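Local coordinates for CDA peptide synthetase I (Streptomyces coelicolor, PDB 5DU9), which belongs to the nonribosomal peptide synthetases and is represented here by a condensation domain with the two-lobed fold of its family, at residues A277-T282 against V443-L448; V255-A259 against L432-A437; C80-P84 against V96-V101; H46-S50 against L102-I106. The protein carries 1 engineered substitution. Residues are numbered along the deposited sequence.

Interaction 1. Residues A277-T282 against V443-L448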
loop_
_atom_site.group_PDB
_atom_site.type_symbol
_atom_site.label_atom_id
_atom_site.label_comp_id
_atom_site.label_asym_id
_atom_site.label_seq_id
_atom_site.Cartn_x
_atom_site.Cartn_y
_atom_site.Cartn_z
ATOM N N ALA A 277 -18.455 -9.763 -4.974
ATOM C CA ALA A 277 -19.184 -10.891 -5.540
ATOM C C ALA A 277 -18.608 -12.218 -5.057
ATOM O O ALA A 277 -19.346 -13.157 -4.760
ATOM C CB ALA A 277 -19.153 -10.823 -7.060
ATOM N N PHE A 278 -17.283 -12.285 -4.980
ATOM C CA PHE A 278 -16.589 -13.476 -4.496
ATOM C C PHE A 278 -16.962 -13.784 -3.045
ATOM O O PHE A 278 -17.254 -14.930 -2.697
ATOM C CB PHE A 278 -15.075 -13.286 -4.629
ATOM C CG PHE A 278 -14.264 -14.460 -4.156
ATOM C CD1 PHE A 278 -14.220 -15.632 -4.893
ATOM C CD2 PHE A 278 -13.529 -14.384 -2.987
ATOM C CE1 PHE A 278 -13.468 -16.712 -4.467
ATOM C CE2 PHE A 278 -12.774 -15.462 -2.553
ATOM C CZ PHE A 278 -12.747 -16.628 -3.296
ATOM N N LEU A 279 -16.953 -12.757 -2.203
ATOM C CA LEU A 279 -17.322 -12.923 -0.805
ATOM C C LEU A 279 -18.777 -13.350 -0.691
ATOM O O LEU A 279 -19.108 -14.241 0.084
ATOM C CB LEU A 279 -17.092 -11.629 -0.021
ATOM C CG LEU A 279 -15.639 -11.176 0.125
ATOM C CD1 LEU A 279 -15.580 -9.877 0.911
ATOM C CD2 LEU A 279 -14.775 -12.240 0.775
ATOM N N HIS A 280 -19.646 -12.713 -1.471
ATOM C CA HIS A 280 -21.069 -13.044 -1.452
ATOM C C HIS A 280 -21.328 -14.485 -1.888
ATOM O O HIS A 280 -22.110 -15.201 -1.261
ATOM C CB HIS A 280 -21.851 -12.087 -2.354
ATOM C CG HIS A 280 -23.244 -12.548 -2.649
ATOM N ND1 HIS A 280 -24.254 -12.510 -1.713
ATOM C CD2 HIS A 280 -23.791 -13.064 -3.774
ATOM C CE1 HIS A 280 -25.366 -12.982 -2.250
ATOM N NE2 HIS A 280 -25.112 -13.327 -3.499
ATOM N N ARG A 281 -20.675 -14.907 -2.963
ATOM C CA ARG A 281 -20.894 -16.243 -3.513
ATOM C C ARG A 281 -20.338 -17.323 -2.588
ATOM O O ARG A 281 -20.894 -18.421 -2.495
ATOM C CB ARG A 281 -20.253 -16.359 -4.896
ATOM C CG ARG A 281 -20.746 -17.538 -5.723
ATOM C CD ARG A 281 -22.104 -17.261 -6.357
ATOM N NE ARG A 281 -22.467 -18.304 -7.314
ATOM C CZ ARG A 281 -23.255 -19.344 -7.051
ATOM N NH1 ARG A 281 -23.801 -19.501 -5.850
ATOM N NH2 ARG A 281 -23.509 -20.231 -8.001
ATOM N N THR A 282 -19.239 -17.007 -1.912
ATOM C CA THR A 282 -18.586 -17.960 -1.021
ATOM C C THR A 282 -19.423 -18.203 0.230
ATOM O O THR A 282 -19.652 -19.351 0.617
ATOM C CB THR A 282 -17.176 -17.469 -0.607
ATOM O OG1 THR A 282 -16.343 -17.361 -1.767
ATOM C CG2 THR A 282 -16.522 -18.430 0.375
ATOM N N VAL A 443 -24.866 -13.046 -10.914
ATOM C CA VAL A 443 -23.802 -13.480 -10.016
ATOM C C VAL A 443 -24.125 -14.809 -9.321
ATOM O O VAL A 443 -23.253 -15.670 -9.214
ATOM C CB VAL A 443 -23.500 -12.401 -8.949
ATOM C CG1 VAL A 443 -22.529 -12.917 -7.884
ATOM C CG2 VAL A 443 -22.925 -11.155 -9.610
ATOM N N ASP A 444 -25.353 -14.992 -8.848
ATOM C CA ASP A 444 -25.653 -16.211 -8.098
ATOM C C ASP A 444 -25.911 -17.408 -9.026
ATOM O O ASP A 444 -26.305 -18.477 -8.557
ATOM C CB ASP A 444 -26.836 -15.985 -7.132
ATOM C CG ASP A 444 -28.153 -15.697 -7.835
ATOM O OD1 ASP A 444 -28.287 -15.975 -9.041
ATOM O OD2 ASP A 444 -29.079 -15.203 -7.154
ATOM N N GLU A 445 -25.690 -17.229 -10.331
ATOM C CA GLU A 445 -25.716 -18.346 -11.276
ATOM C C GLU A 445 -24.321 -18.663 -11.813
ATOM O O GLU A 445 -24.119 -19.693 -12.460
ATOM C CB GLU A 445 -26.661 -18.047 -12.442
ATOM C CG GLU A 445 -28.122 -17.925 -12.039
ATOM C CD GLU A 445 -29.007 -17.482 -13.187
ATOM O OE1 GLU A 445 -28.509 -17.419 -14.331
ATOM O OE2 GLU A 445 -30.197 -17.193 -12.945
ATOM N N VAL A 446 -23.358 -17.786 -11.547
ATOM C CA VAL A 446 -21.984 -18.026 -11.978
ATOM C C VAL A 446 -21.353 -19.094 -11.090
ATOM O O VAL A 446 -21.365 -18.986 -9.864
ATOM C CB VAL A 446 -21.125 -16.741 -11.932
ATOM C CG1 VAL A 446 -19.679 -17.038 -12.323
ATOM C CG2 VAL A 446 -21.696 -15.686 -12.852
ATOM N N ALA A 447 -20.802 -20.129 -11.715
ATOM C CA ALA A 447 -20.196 -21.221 -10.972
ATOM C C ALA A 447 -18.923 -20.762 -10.273
ATOM O O ALA A 447 -17.982 -20.289 -10.911
ATOM C CB ALA A 447 -19.899 -22.391 -11.891
ATOM N N LEU A 448 -18.914 -20.892 -8.953
ATOM C CA LEU A 448 -17.715 -20.667 -8.160
ATOM C C LEU A 448 -17.094 -22.026 -7.867
ATOM O O LEU A 448 -17.629 -22.810 -7.081
ATOM C CB LEU A 448 -18.043 -19.913 -6.871
ATOM C CG LEU A 448 -16.913 -19.752 -5.850
ATOM C CD1 LEU A 448 -15.740 -18.973 -6.432
ATOM C CD2 LEU A 448 -17.436 -19.067 -4.598
#
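Arg281 lays its guanidinium over the short 3-10 turn at 443-445, with Asp444 O and Glu445 N above one face of the group. Val446 O approaches near the guanidinium plane and accepts two hydrogen bonds from the same side chain, 2.9 Å from Arg281 NE and 3.1 Å from Arg281 NH2. Within the turn, Val446 N donates to Val443 O at 3.2 Å. Flanking this polar centre are two apolar patches. Ala277 CB meets Val443 CG1 at 4.1 Å, and Val443 CG1 also lies at the edge of the His280 ring, whose ND1 bonds onward to Ala285 O. Leu448 CB rests on Arg281 CG (3.8 Å), while its CD1 reaches Phe278 CE1 at 3.8 Å and its CD2 comes to 3.5 Å from Thr282 OG1. That hydroxyl is spent on Phe278 O, 2.8 Å from OG1, one turn back in the helix. The C-terminal tail, after leaving helix 418-437, is thus held against helix 267-283. The arginine's charge is met across the contact by a main-chain carbonyl rather than a carboxylate, so the attachment depends on the shape of the tail's backbone as well as on its side chains.

Interaction 2. Residues V255-A259 against L432-A437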
loop_
_atom_site.group_PDB
_atom_site.type_symbol
_atom_site.label_atom_id
_atom_site.label_comp_id
_atom_site.label_asym_id
_atom_site.label_seq_id
_atom_site.Cartn_x
_atom_site.Cartn_y
_atom_site.Cartn_z
ATOM N N VAL A 255 -9.302 -8.761 -19.957
ATOM C CA VAL A 255 -10.751 -8.857 -19.810
ATOM C C VAL A 255 -11.282 -7.857 -18.775
ATOM O O VAL A 255 -12.414 -7.392 -18.886
ATOM C CB VAL A 255 -11.180 -10.294 -19.429
ATOM C CG1 VAL A 255 -10.669 -10.668 -18.045
ATOM C CG2 VAL A 255 -12.694 -10.450 -19.514
ATOM N N LEU A 256 -10.460 -7.514 -17.784
ATOM C CA LEU A 256 -10.853 -6.527 -16.782
ATOM C C LEU A 256 -11.038 -5.156 -17.420
ATOM O O LEU A 256 -11.943 -4.404 -17.054
ATOM C CB LEU A 256 -9.811 -6.445 -15.666
ATOM C CG LEU A 256 -9.677 -7.673 -14.769
ATOM C CD1 LEU A 256 -8.486 -7.507 -13.843
ATOM C CD2 LEU A 256 -10.949 -7.901 -13.967
ATOM N N GLY A 257 -10.173 -4.840 -18.378
ATOM C CA GLY A 257 -10.286 -3.604 -19.130
ATOM C C GLY A 257 -11.536 -3.572 -19.988
ATOM O O GLY A 257 -12.172 -2.532 -20.122
ATOM N N ARG A 258 -11.891 -4.713 -20.571
ATOM C CA ARG A 258 -13.087 -4.793 -21.399
ATOM C C ARG A 258 -14.339 -4.648 -20.542
ATOM O O ARG A 258 -15.317 -4.021 -20.962
ATOM C CB ARG A 258 -13.112 -6.106 -22.185
ATOM C CG ARG A 258 -12.037 -6.180 -23.258
ATOM C CD ARG A 258 -12.304 -7.292 -24.264
ATOM N NE ARG A 258 -12.270 -8.624 -23.662
ATOM C CZ ARG A 258 -11.168 -9.353 -23.498
ATOM N NH1 ARG A 258 -9.982 -8.880 -23.864
ATOM N NH2 ARG A 258 -11.250 -10.559 -22.952
ATOM N N ALA A 259 -14.312 -5.205 -19.332
ATOM C CA ALA A 259 -15.446 -5.052 -18.425
ATOM C C ALA A 259 -15.582 -3.596 -17.997
ATOM O O ALA A 259 -16.684 -3.080 -17.869
ATOM C CB ALA A 259 -15.288 -5.951 -17.208
ATOM N N LEU A 432 -13.186 -13.923 -10.697
ATOM C CA LEU A 432 -13.104 -12.552 -11.192
ATOM C C LEU A 432 -13.099 -12.498 -12.720
ATOM O O LEU A 432 -13.825 -11.714 -13.322
ATOM C CB LEU A 432 -11.850 -11.868 -10.637
ATOM C CG LEU A 432 -11.528 -10.463 -11.154
ATOM C CD1 LEU A 432 -12.614 -9.480 -10.760
ATOM C CD2 LEU A 432 -10.170 -9.993 -10.645
ATOM N N ALA A 433 -12.278 -13.337 -13.341
ATOM C CA ALA A 433 -12.151 -13.345 -14.794
ATOM C C ALA A 433 -13.448 -13.782 -15.469
ATOM O O ALA A 433 -13.807 -13.269 -16.530
ATOM C CB ALA A 433 -11.006 -14.254 -15.217
ATOM N N GLU A 434 -14.144 -14.738 -14.858
ATOM C CA GLU A 434 -15.424 -15.209 -15.376
ATOM C C GLU A 434 -16.489 -14.111 -15.302
ATOM O O GLU A 434 -17.273 -13.925 -16.234
ATOM C CB GLU A 434 -15.887 -16.443 -14.601
ATOM C CG GLU A 434 -17.128 -17.118 -15.170
ATOM C CD GLU A 434 -16.860 -17.840 -16.479
ATOM O OE1 GLU A 434 -15.695 -18.212 -16.734
ATOM O OE2 GLU A 434 -17.820 -18.033 -17.256
ATOM N N LEU A 435 -16.518 -13.391 -14.187
ATOM C CA LEU A 435 -17.445 -12.280 -14.016
ATOM C C LEU A 435 -17.179 -11.194 -15.052
ATOM O O LEU A 435 -18.099 -10.701 -15.706
ATOM C CB LEU A 435 -17.327 -11.686 -12.610
ATOM C CG LEU A 435 -17.817 -12.562 -11.459
ATOM C CD1 LEU A 435 -17.386 -11.966 -10.128
ATOM C CD2 LEU A 435 -19.327 -12.723 -11.511
ATOM N N ALA A 436 -15.913 -10.824 -15.187
ATOM C CA ALA A 436 -15.523 -9.741 -16.083
ATOM C C ALA A 436 -15.839 -10.072 -17.542
ATOM O O ALA A 436 -16.126 -9.177 -18.341
ATOM C CB ALA A 436 -14.045 -9.433 -15.920
ATOM N N ALA A 437 -15.802 -11.355 -17.883
ATOM C CA ALA A 437 -16.029 -11.789 -19.262
ATOM C C ALA A 437 -17.476 -11.581 -19.704
ATOM O O ALA A 437 -17.755 -11.499 -20.900
ATOM C CB ALA A 437 -15.640 -13.250 -19.421
#
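Ala436 is the central bump of this helix pair: its CB fits a shallow hollow bounded by Val255, Leu256 and Ala259, lying 4.0 Å from Val255 CG2, 4.0 Å from Leu256 CD2 and 3.9 Å from Ala259 CB. In return Val255 pushes CG2 against the backbone of the other helix, 3.7 Å from Ala436 C and 3.6 Å from Ala437 CA, where alanines leave room for the branched side chain. Farther along, Leu256 CD2 abuts Leu432 CG at 3.8 Å. Ala259 brings its CB to within 3.5 Å of Ala436 O. With small residues in the middle, the segment axes approach to 8.6 Å and cross at 40°, running broadly in the same direction; no hydrogen bond links them. Around the pair, Ala259 also touches Val270 and Leu435 touches Ala277, both on helix 267-283, while Leu256 reaches Pro401 in a loop. Helix 250-263, which follows strand 242-248 of the four-stranded sheet, is thereby packed against helix 418-437, with helix 267-283 touching both.

Interaction 3. Residues C80-P84 against V96-V101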
loop_
_atom_site.group_PDB
_atom_site.type_symbol
_atom_site.label_atom_id
_atom_site.label_comp_id
_atom_site.label_asym_id
_atom_site.label_seq_id
_atom_site.Cartn_x
_atom_site.Cartn_y
_atom_site.Cartn_z
ATOM N N CYS A 80 16.345 14.886 11.163
ATOM C CA CYS A 80 17.774 14.624 11.327
ATOM C C CYS A 80 18.477 14.435 9.984
ATOM O O CYS A 80 18.579 13.313 9.495
ATOM C CB CYS A 80 17.984 13.377 12.185
ATOM S SG CYS A 80 17.231 13.452 13.823
ATOM N N PRO A 81 18.972 15.530 9.383
ATOM C CA PRO A 81 19.699 15.414 8.112
ATOM C C PRO A 81 20.851 14.406 8.166
ATOM O O PRO A 81 21.371 14.147 9.249
ATOM C CB PRO A 81 20.238 16.830 7.889
ATOM C CG PRO A 81 19.286 17.710 8.596
ATOM C CD PRO A 81 18.789 16.935 9.787
ATOM N N PRO A 82 21.239 13.835 7.014
ATOM C CA PRO A 82 22.432 12.980 7.006
ATOM C C PRO A 82 23.702 13.775 7.282
ATOM O O PRO A 82 23.664 15.004 7.323
ATOM C CB PRO A 82 22.452 12.405 5.584
ATOM C CG PRO A 82 21.074 12.608 5.052
ATOM C CD PRO A 82 20.567 13.851 5.704
ATOM N N ALA A 83 24.816 13.075 7.463
ATOM C CA ALA A 83 26.103 13.730 7.661
ATOM C C ALA A 83 26.586 14.361 6.356
ATOM O O ALA A 83 26.139 13.974 5.276
ATOM C CB ALA A 83 27.125 12.738 8.180
ATOM N N PRO A 84 27.500 15.342 6.450
ATOM C CA PRO A 84 28.070 15.946 5.239
ATOM C C PRO A 84 28.847 14.938 4.398
ATOM O O PRO A 84 29.453 14.031 4.968
ATOM C CB PRO A 84 29.005 17.029 5.788
ATOM C CG PRO A 84 28.528 17.295 7.171
ATOM C CD PRO A 84 28.000 15.992 7.673
ATOM N N VAL A 96 23.061 15.651 18.147
ATOM C CA VAL A 96 21.951 15.320 17.262
ATOM C C VAL A 96 22.369 14.243 16.262
ATOM O O VAL A 96 23.285 14.461 15.468
ATOM C CB VAL A 96 21.455 16.556 16.490
ATOM C CG1 VAL A 96 20.368 16.160 15.506
ATOM C CG2 VAL A 96 20.949 17.618 17.457
ATOM N N PRO A 97 21.701 13.077 16.288
ATOM C CA PRO A 97 22.125 12.002 15.383
ATOM C C PRO A 97 21.938 12.355 13.909
ATOM O O PRO A 97 20.995 13.067 13.568
ATOM C CB PRO A 97 21.220 10.832 15.781
ATOM C CG PRO A 97 20.019 11.465 16.377
ATOM C CD PRO A 97 20.512 12.698 17.071
ATOM N N TYR A 98 22.847 11.881 13.062
ATOM C CA TYR A 98 22.693 11.987 11.618
ATOM C C TYR A 98 21.915 10.780 11.114
ATOM O O TYR A 98 22.099 9.670 11.609
ATOM C CB TYR A 98 24.052 12.045 10.909
ATOM C CG TYR A 98 24.814 13.343 11.060
ATOM C CD1 TYR A 98 24.291 14.541 10.588
ATOM C CD2 TYR A 98 26.076 13.363 11.636
ATOM C CE1 TYR A 98 24.996 15.727 10.712
ATOM C CE2 TYR A 98 26.787 14.541 11.764
ATOM C CZ TYR A 98 26.243 15.721 11.298
ATOM O OH TYR A 98 26.948 16.897 11.423
ATOM N N THR A 99 21.044 10.993 10.135
ATOM C CA THR A 99 20.410 9.872 9.461
ATOM C C THR A 99 21.483 9.101 8.701
ATOM O O THR A 99 22.171 9.674 7.856
ATOM C CB THR A 99 19.311 10.328 8.488
ATOM O OG1 THR A 99 18.215 10.867 9.231
ATOM C CG2 THR A 99 18.806 9.155 7.639
ATOM N N PRO A 100 21.639 7.802 8.999
ATOM C CA PRO A 100 22.575 7.010 8.200
ATOM C C PRO A 100 21.980 6.651 6.846
ATOM O O PRO A 100 20.762 6.505 6.730
ATOM C CB PRO A 100 22.797 5.762 9.055
ATOM C CG PRO A 100 21.532 5.608 9.814
ATOM C CD PRO A 100 21.017 7.001 10.068
ATOM N N VAL A 101 22.830 6.528 5.835
ATOM C CA VAL A 101 22.384 6.104 4.517
ATOM C C VAL A 101 23.277 4.985 4.012
ATOM O O VAL A 101 24.499 5.128 3.937
ATOM C CB VAL A 101 22.388 7.256 3.504
ATOM C CG1 VAL A 101 21.747 6.798 2.201
ATOM C CG2 VAL A 101 21.648 8.465 4.070
HETATM O O HOH W 1 20.825 15.444 11.769
HETATM O O HOH W 2 24.588 10.087 7.147
#
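Val96 begins the return path with a light touch, its CG1 4.5 Å from Cys80 SG. Pro97 follows, its CG 4.3 Å from Cys80 SG, and Pro97 O accepts from a water that also donates to Pro81 O. Tyr98 turns one ring face to Ala83, whose CA stands 3.6 Å from the Tyr98 ring centroid in a CH-pi contact; Ala83 CB is 3.7 Å from Tyr98 CD2. Thr99 makes the direct polar links: its OG1 donates to Cys80 O in a very short 2.5 Å hydrogen bond, and its N donates to Pro81 O at 3.3 Å. Thr99 O is joined to Ala83 N through a second water. Val101 closes the series with CG2 4.3 Å from Pro82 CG, also resting on helix 46-58. Backbone angles are near polyproline II at Pro81-Ala83 and roughly so at Pro97-Pro100, and the prolines lack an amide hydrogen, which limits regular strand pairing. The segments form two irregular arms of a surface connection between strands 75-79 and 103-107, residues 85-95 between them unmodelled.

Interaction 4. Residues H46-S50 against L102-I106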
loop_
_atom_site.group_PDB
_atom_site.type_symbol
_atom_site.label_atom_id
_atom_site.label_comp_id
_atom_site.label_asym_id
_atom_site.label_seq_id
_atom_site.Cartn_x
_atom_site.Cartn_y
_atom_site.Cartn_z
ATOM N N HIS A 46 26.400 0.421 -8.878
ATOM C CA HIS A 46 26.085 0.479 -7.452
ATOM C C HIS A 46 26.726 1.680 -6.764
ATOM O O HIS A 46 26.119 2.299 -5.889
ATOM C CB HIS A 46 26.530 -0.797 -6.742
ATOM C CG HIS A 46 26.445 -0.707 -5.250
ATOM N ND1 HIS A 46 27.560 -0.726 -4.440
ATOM C CD2 HIS A 46 25.382 -0.571 -4.426
ATOM C CE1 HIS A 46 27.185 -0.619 -3.178
ATOM N NE2 HIS A 46 25.867 -0.527 -3.140
ATOM N N ALA A 47 27.956 1.999 -7.150
ATOM C CA ALA A 47 28.656 3.136 -6.570
ATOM C C ALA A 47 27.887 4.428 -6.831
ATOM O O ALA A 47 27.727 5.259 -5.939
ATOM C CB ALA A 47 30.062 3.237 -7.130
ATOM N N VAL A 48 27.405 4.585 -8.060
ATOM C CA VAL A 48 26.656 5.777 -8.440
ATOM C C VAL A 48 25.280 5.787 -7.779
ATOM O O VAL A 48 24.845 6.817 -7.266
ATOM C CB VAL A 48 26.495 5.877 -9.971
ATOM C CG1 VAL A 48 25.705 7.123 -10.356
ATOM C CG2 VAL A 48 27.859 5.896 -10.644
ATOM N N LEU A 49 24.598 4.645 -7.792
ATOM C CA LEU A 49 23.280 4.546 -7.171
ATOM C C LEU A 49 23.383 4.798 -5.671
ATOM O O LEU A 49 22.469 5.349 -5.061
ATOM C CB LEU A 49 22.653 3.173 -7.437
ATOM C CG LEU A 49 21.180 2.997 -7.053
ATOM C CD1 LEU A 49 20.285 3.972 -7.810
ATOM C CD2 LEU A 49 20.728 1.564 -7.305
ATOM N N SER A 50 24.503 4.397 -5.079
ATOM C CA SER A 50 24.736 4.639 -3.660
ATOM C C SER A 50 24.816 6.142 -3.389
ATOM O O SER A 50 24.257 6.639 -2.410
ATOM C CB SER A 50 26.017 3.934 -3.203
ATOM O OG SER A 50 26.288 4.206 -1.838
ATOM N N LEU A 102 22.645 3.870 3.668
ATOM C CA LEU A 102 23.353 2.688 3.210
ATOM C C LEU A 102 22.580 2.001 2.097
ATOM O O LEU A 102 21.410 1.650 2.267
ATOM C CB LEU A 102 23.573 1.716 4.371
ATOM C CG LEU A 102 24.165 0.349 4.015
ATOM C CD1 LEU A 102 25.602 0.497 3.539
ATOM C CD2 LEU A 102 24.076 -0.593 5.206
ATOM N N LEU A 103 23.240 1.824 0.958
ATOM C CA LEU A 103 22.719 0.977 -0.103
ATOM C C LEU A 103 23.559 -0.287 -0.174
ATOM O O LEU A 103 24.722 -0.255 -0.591
ATOM C CB LEU A 103 22.726 1.697 -1.452
ATOM C CG LEU A 103 22.261 0.834 -2.631
ATOM C CD1 LEU A 103 20.811 0.416 -2.459
ATOM C CD2 LEU A 103 22.456 1.573 -3.942
ATOM N N ARG A 104 22.978 -1.399 0.253
ATOM C CA ARG A 104 23.671 -2.672 0.179
ATOM C C ARG A 104 23.736 -3.134 -1.269
ATOM O O ARG A 104 22.816 -2.885 -2.048
ATOM C CB ARG A 104 22.972 -3.731 1.031
ATOM C CG ARG A 104 22.885 -3.408 2.512
ATOM C CD ARG A 104 22.291 -4.585 3.270
ATOM N NE ARG A 104 22.019 -4.277 4.673
ATOM C CZ ARG A 104 22.879 -4.460 5.671
ATOM N NH1 ARG A 104 24.091 -4.945 5.440
ATOM N NH2 ARG A 104 22.526 -4.151 6.912
ATOM N N HIS A 105 24.833 -3.791 -1.625
ATOM C CA HIS A 105 24.920 -4.504 -2.893
ATOM C C HIS A 105 25.092 -5.986 -2.630
ATOM O O HIS A 105 26.108 -6.417 -2.085
ATOM C CB HIS A 105 26.075 -4.006 -3.754
ATOM C CG HIS A 105 26.139 -4.671 -5.093
ATOM N ND1 HIS A 105 27.316 -4.854 -5.786
ATOM C CD2 HIS A 105 25.161 -5.206 -5.865
ATOM C CE1 HIS A 105 27.062 -5.469 -6.927
ATOM N NE2 HIS A 105 25.763 -5.694 -7.000
ATOM N N ILE A 106 24.086 -6.755 -3.021
ATOM C CA ILE A 106 24.103 -8.197 -2.858
ATOM C C ILE A 106 24.148 -8.845 -4.234
ATOM O O ILE A 106 23.158 -8.839 -4.965
ATOM C CB ILE A 106 22.880 -8.680 -2.066
ATOM C CG1 ILE A 106 22.891 -8.035 -0.676
ATOM C CG2 ILE A 106 22.877 -10.202 -1.955
ATOM C CD1 ILE A 106 21.672 -8.315 0.159
HETATM O O HOH W 3 25.726 3.219 0.651
#
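Helix 46-50 and strand 103-106 run nearly antiparallel, their segment axes 161° apart and 9.0 Å at closest approach. The backbones come nearer at the Ser50 end, where its CA is 5.5 Å from Leu103 CA, than at the other, where His46 CA is 6.9 Å from His105 CA. Across that wider gap His46 extends its ring, and NE2 donates to Leu103 O at 2.8 Å with a nearly straight geometry. His105 CB sits over the face of this ring, 3.4 Å from the His46 centroid, and the two imidazoles form an offset stack with centroids 5.0 Å apart and planes at 26°. This is alpha/beta layering in the N-terminal lobe: strand 103-107 is an edge of the six-stranded mixed sheet, pairs parallel with strand 138-146, and carries helix 46-58 on one face. His105 also bonds through NE2 to Thr144 OG1 on that neighbouring strand. Deeper in the layer, Leu103 CD2 packs on Leu49 CG at 3.7 Å, and both leucines touch Tyr152 of strand 149-157. Leu103 CD2 also lies 3.7 Å from Ser50 N. Toward the start of the strand a water bridges the segments, 2.7 Å from Ser50 OG and accepting from Leu103 N at 2.9 Å.

Overall arrangement
The four contacts form two groups. Interactions 1 and 2, centres 14 Å apart, touch: Ala277 CB meets Leu435 CD1 at 3.7 Å, and Val446 leans on Glu434 and Leu435, so consecutive helices 250-263 and 267-283 both pack with the C-terminal helix or its tail. Interactions 3 and 4 adjoin in sequence at Val101 and Leu102, with interaction 3 nested in the loop that interaction 4 closes; interaction 1 lies about 54 Å and 49 Å from them, centre to centre. Interactions 1, 2 and 4 are partly buried; interaction 3, at the surface, uses waters and backbone carbonyls. Interaction 2 joins apolar side chains without hydrogen bonds; 1 and 4 add a side-chain donor to a main-chain oxygen.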